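Local coordinates for phosphothreonine lyase ospF (Shigella flexneri, PDB 3I0U), which acts as a secreted type III effector and phosphothreonine lyase, probably removing phosphate irreversibly from phosphothreonine in host signalling kinases by beta-elimination, at residues A[83-94]-A[164-175]. Numbering follows the deposited sequence.
Sequences HISIAREQVPLA and LLRSKIAPGEYP
Ile86 and Pro171 form a single antiparallel beta bridge, a non-hydrogen-bonded pair, where the connection from strand 80-84 to helix 91-102 meets the coil that follows helix 147-166. Two backbone bonds flank the pair: Gly172 N donates to Ser85 O (3.0 Å) and Ala87 N to Ala170 O (2.9 Å). The side chain of Gln90, the N-cap residue of helix 91-102, runs extended beyond CG (chi2 -173°), and its OE1 accepts from Ala170 N (2.9 Å, 166° at the hydrogen), which sits above the amide plane, 46° out of it; NE2 lies against Ala170 CB. The Ala87 and Ala170 CB atoms touch. Just before Ala170, Ile169 sets CG2 against Ile86 CG2 (3.8 Å) and CD1 against Leu93 CD2. Leu164 CD2 reaches both Ile84 CG2 and Ile86 CD1, the Ile86 side chain crossing it at about a right angle. A Schellman motif with Lys168 at C-prime ends helix 147-166. Farther along, Tyr174 CD1 packs on CB of Ser85, a residue whose OG is hydrogen-bonded to Ala130 N; Tyr174 OH bonds Lys185 O. Leu98 of helix 91-102 touches Ile84 and Leu164, Phe132 of strand 132-137 meets Ile84 and Ile86, and Ser188 of strand 187-191 meets His83 and Pro175.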
loop_
_atom_site.group_PDB
_atom_site.type_symbol
_atom_site.label_atom_id
_atom_site.label_comp_id
_atom_site.label_asym_id
_atom_site.label_seq_id
_atom_site.Cartn_x
_atom_site.Cartn_y
_atom_site.Cartn_z
ATOM N N HIS A 83 4.285 3.561 2.406
ATOM C CA HIS A 83 3.499 4.527 3.123
ATOM C C HIS A 83 2.904 5.425 2.068
ATOM O O HIS A 83 3.484 5.555 0.992
ATOM C CB HIS A 83 4.382 5.324 4.083
ATOM C CG HIS A 83 5.012 4.490 5.158
ATOM N ND1 HIS A 83 4.290 3.948 6.202
ATOM C CD2 HIS A 83 6.300 4.120 5.365
ATOM C CE1 HIS A 83 5.107 3.292 7.007
ATOM N NE2 HIS A 83 6.328 3.372 6.513
ATOM N N ILE A 84 1.749 6.033 2.359
ATOM C CA ILE A 84 1.239 7.121 1.518
ATOM C C ILE A 84 1.191 8.306 2.446
ATOM O O ILE A 84 0.656 8.196 3.524
ATOM C CB ILE A 84 -0.165 6.860 0.977
ATOM C CG1 ILE A 84 -0.281 5.452 0.367
ATOM C CG2 ILE A 84 -0.535 7.902 -0.071
ATOM C CD1 ILE A 84 -1.683 5.141 -0.155
ATOM N N SER A 85 1.771 9.428 2.031
ATOM C CA SER A 85 1.895 10.651 2.845
ATOM C C SER A 85 1.084 11.838 2.261
ATOM O O SER A 85 1.309 12.280 1.108
ATOM C CB SER A 85 3.375 11.035 2.978
ATOM O OG SER A 85 4.072 10.213 3.921
ATOM N N ILE A 86 0.123 12.315 3.063
ATOM C CA ILE A 86 -0.825 13.319 2.645
ATOM C C ILE A 86 -0.654 14.490 3.613
ATOM O O ILE A 86 -0.217 14.282 4.759
ATOM C CB ILE A 86 -2.257 12.758 2.722
ATOM C CG1 ILE A 86 -2.354 11.368 2.060
ATOM C CG2 ILE A 86 -3.305 13.761 2.174
ATOM C CD1 ILE A 86 -1.988 11.307 0.542
ATOM N N ALA A 87 -0.938 15.716 3.165
ATOM C CA ALA A 87 -1.119 16.834 4.101
ATOM C C ALA A 87 -2.197 16.548 5.164
ATOM O O ALA A 87 -3.215 15.956 4.876
ATOM C CB ALA A 87 -1.446 18.084 3.373
ATOM N N ARG A 88 -1.952 16.989 6.394
ATOM C CA ARG A 88 -2.751 16.575 7.543
ATOM C C ARG A 88 -4.258 16.765 7.345
ATOM O O ARG A 88 -5.015 15.849 7.537
ATOM C CB ARG A 88 -2.242 17.258 8.801
ATOM C CG ARG A 88 -2.969 16.790 10.097
ATOM C CD ARG A 88 -2.437 17.333 11.407
ATOM N NE ARG A 88 -2.962 18.664 11.588
ATOM C CZ ARG A 88 -4.215 18.998 11.986
ATOM N NH1 ARG A 88 -5.144 18.086 12.286
ATOM N NH2 ARG A 88 -4.553 20.292 12.093
ATOM N N GLU A 89 -4.661 17.927 6.839
ATOM C CA GLU A 89 -6.076 18.280 6.632
ATOM C C GLU A 89 -6.751 17.630 5.436
ATOM O O GLU A 89 -7.981 17.689 5.319
ATOM C CB GLU A 89 -6.238 19.801 6.548
ATOM C CG GLU A 89 -5.855 20.542 7.831
ATOM C CD GLU A 89 -4.354 20.492 8.122
ATOM O OE1 GLU A 89 -3.559 20.273 7.172
ATOM O OE2 GLU A 89 -3.959 20.645 9.285
ATOM N N GLN A 90 -5.952 17.010 4.557
ATOM C CA GLN A 90 -6.462 16.384 3.342
ATOM C C GLN A 90 -6.517 14.860 3.462
ATOM O O GLN A 90 -6.825 14.152 2.492
ATOM C CB GLN A 90 -5.638 16.812 2.126
ATOM C CG GLN A 90 -5.778 18.273 1.819
ATOM C CD GLN A 90 -5.107 18.688 0.535
ATOM O OE1 GLN A 90 -5.174 17.986 -0.485
ATOM N NE2 GLN A 90 -4.499 19.862 0.555
ATOM N N VAL A 91 -6.240 14.368 4.664
ATOM C CA VAL A 91 -6.302 12.946 4.928
ATOM C C VAL A 91 -7.663 12.223 4.712
ATOM O O VAL A 91 -7.706 11.247 3.954
ATOM C CB VAL A 91 -5.589 12.593 6.253
ATOM C CG1 VAL A 91 -5.754 11.160 6.574
ATOM C CG2 VAL A 91 -4.114 12.890 6.130
ATOM N N PRO A 92 -8.754 12.671 5.369
ATOM C CA PRO A 92 -10.032 12.026 5.061
ATOM C C PRO A 92 -10.434 12.082 3.600
ATOM O O PRO A 92 -10.926 11.072 3.064
ATOM C CB PRO A 92 -11.025 12.825 5.923
ATOM C CG PRO A 92 -10.208 13.271 7.055
ATOM C CD PRO A 92 -8.933 13.688 6.427
ATOM N N LEU A 93 -10.196 13.236 2.970
ATOM C CA LEU A 93 -10.453 13.394 1.543
ATOM C C LEU A 93 -9.699 12.369 0.730
ATOM O O LEU A 93 -10.299 11.703 -0.089
ATOM C CB LEU A 93 -10.078 14.787 1.062
ATOM C CG LEU A 93 -10.648 15.179 -0.276
ATOM C CD1 LEU A 93 -12.198 15.306 -0.169
ATOM C CD2 LEU A 93 -9.981 16.495 -0.543
ATOM N N ALA A 94 -8.403 12.236 1.003
ATOM C CA ALA A 94 -7.548 11.312 0.314
ATOM C C ALA A 94 -7.972 9.875 0.517
ATOM O O ALA A 94 -7.793 9.075 -0.341
ATOM C CB ALA A 94 -6.119 11.495 0.769
ATOM N N LEU A 164 -4.373 10.585 -6.711
ATOM C CA LEU A 164 -4.083 11.687 -5.797
ATOM C C LEU A 164 -3.671 12.915 -6.542
ATOM O O LEU A 164 -4.163 13.981 -6.255
ATOM C CB LEU A 164 -2.964 11.302 -4.861
ATOM C CG LEU A 164 -3.192 10.812 -3.431
ATOM C CD1 LEU A 164 -4.668 10.589 -3.035
ATOM C CD2 LEU A 164 -2.339 9.610 -3.201
ATOM N N LEU A 165 -2.790 12.758 -7.530
ATOM C CA LEU A 165 -2.290 13.908 -8.289
ATOM C C LEU A 165 -3.412 14.607 -9.057
ATOM O O LEU A 165 -3.468 15.829 -9.152
ATOM C CB LEU A 165 -1.105 13.502 -9.191
ATOM C CG LEU A 165 -0.507 14.530 -10.171
ATOM C CD1 LEU A 165 0.096 15.705 -9.362
ATOM C CD2 LEU A 165 0.527 13.912 -11.130
ATOM N N ARG A 166 -4.353 13.835 -9.555
ATOM C CA ARG A 166 -5.314 14.425 -10.425
ATOM C C ARG A 166 -6.486 15.020 -9.695
ATOM O O ARG A 166 -7.212 15.839 -10.205
ATOM C CB ARG A 166 -5.627 13.482 -11.583
ATOM C CG ARG A 166 -4.292 13.292 -12.471
ATOM C CD ARG A 166 -4.324 12.161 -13.496
ATOM N NE ARG A 166 -4.920 10.931 -12.952
ATOM C CZ ARG A 166 -5.995 10.282 -13.443
ATOM N NH1 ARG A 166 -6.619 10.709 -14.555
ATOM N NH2 ARG A 166 -6.430 9.168 -12.812
ATOM N N SER A 167 -6.630 14.666 -8.440
ATOM C CA SER A 167 -7.508 15.438 -7.563
ATOM C C SER A 167 -6.747 16.547 -6.824
ATOM O O SER A 167 -7.311 17.202 -5.953
ATOM C CB SER A 167 -8.228 14.546 -6.565
ATOM O OG SER A 167 -8.794 13.387 -7.195
ATOM N N LYS A 168 -5.485 16.777 -7.213
ATOM C CA LYS A 168 -4.608 17.848 -6.689
ATOM C C LYS A 168 -4.460 17.837 -5.177
ATOM O O LYS A 168 -4.471 18.835 -4.559
ATOM C CB LYS A 168 -4.989 19.216 -7.254
ATOM C CG LYS A 168 -4.459 19.399 -8.667
ATOM C CD LYS A 168 -4.807 20.687 -9.391
ATOM C CE LYS A 168 -4.754 20.404 -10.927
ATOM N NZ LYS A 168 -5.262 21.500 -11.839
ATOM N N ILE A 169 -4.347 16.652 -4.615
ATOM C CA ILE A 169 -4.103 16.421 -3.220
ATOM C C ILE A 169 -2.686 16.829 -2.807
ATOM O O ILE A 169 -1.727 16.543 -3.516
ATOM C CB ILE A 169 -4.318 14.924 -2.920
ATOM C CG1 ILE A 169 -5.782 14.533 -3.172
ATOM C CG2 ILE A 169 -3.851 14.553 -1.510
ATOM C CD1 ILE A 169 -6.842 15.267 -2.310
ATOM N N ALA A 170 -2.552 17.495 -1.660
ATOM C CA ALA A 170 -1.253 17.928 -1.170
ATOM C C ALA A 170 -0.548 16.745 -0.527
ATOM O O ALA A 170 -1.149 16.044 0.321
ATOM C CB ALA A 170 -1.403 19.003 -0.184
ATOM N N PRO A 171 0.725 16.498 -0.929
ATOM C CA PRO A 171 1.601 15.550 -0.254
ATOM C C PRO A 171 1.953 15.971 1.165
ATOM O O PRO A 171 1.991 17.136 1.467
ATOM C CB PRO A 171 2.860 15.567 -1.123
ATOM C CG PRO A 171 2.843 16.887 -1.798
ATOM C CD PRO A 171 1.398 17.115 -2.087
ATOM N N GLY A 172 2.195 15.008 2.036
ATOM C CA GLY A 172 2.613 15.308 3.390
ATOM C C GLY A 172 4.086 15.049 3.508
ATOM O O GLY A 172 4.820 15.132 2.537
ATOM N N GLU A 173 4.533 14.748 4.715
ATOM C CA GLU A 173 5.961 14.601 4.971
ATOM C C GLU A 173 6.335 13.123 5.074
ATOM O O GLU A 173 5.874 12.430 5.959
ATOM C CB GLU A 173 6.289 15.345 6.257
ATOM C CG GLU A 173 7.653 15.080 6.836
ATOM C CD GLU A 173 8.056 16.150 7.829
ATOM O OE1 GLU A 173 9.191 16.664 7.706
ATOM O OE2 GLU A 173 7.236 16.493 8.729
ATOM N N TYR A 174 7.179 12.642 4.178
ATOM C CA TYR A 174 7.573 11.225 4.132
ATOM C C TYR A 174 8.469 10.964 5.302
ATOM O O TYR A 174 9.182 11.878 5.727
ATOM C CB TYR A 174 8.350 10.913 2.849
ATOM C CG TYR A 174 7.881 11.718 1.675
ATOM C CD1 TYR A 174 6.725 11.340 0.962
ATOM C CD2 TYR A 174 8.562 12.888 1.274
ATOM C CE1 TYR A 174 6.252 12.093 -0.116
ATOM C CE2 TYR A 174 8.097 13.650 0.185
ATOM C CZ TYR A 174 6.940 13.241 -0.502
ATOM O OH TYR A 174 6.472 13.954 -1.589
ATOM N N PRO A 175 8.430 9.736 5.841
ATOM C CA PRO A 175 9.379 9.437 6.910
ATOM C C PRO A 175 10.799 9.369 6.366
ATOM O O PRO A 175 11.030 8.827 5.286
ATOM C CB PRO A 175 8.941 8.070 7.426
ATOM C CG PRO A 175 7.660 7.748 6.731
ATOM C CD PRO A 175 7.568 8.583 5.515
#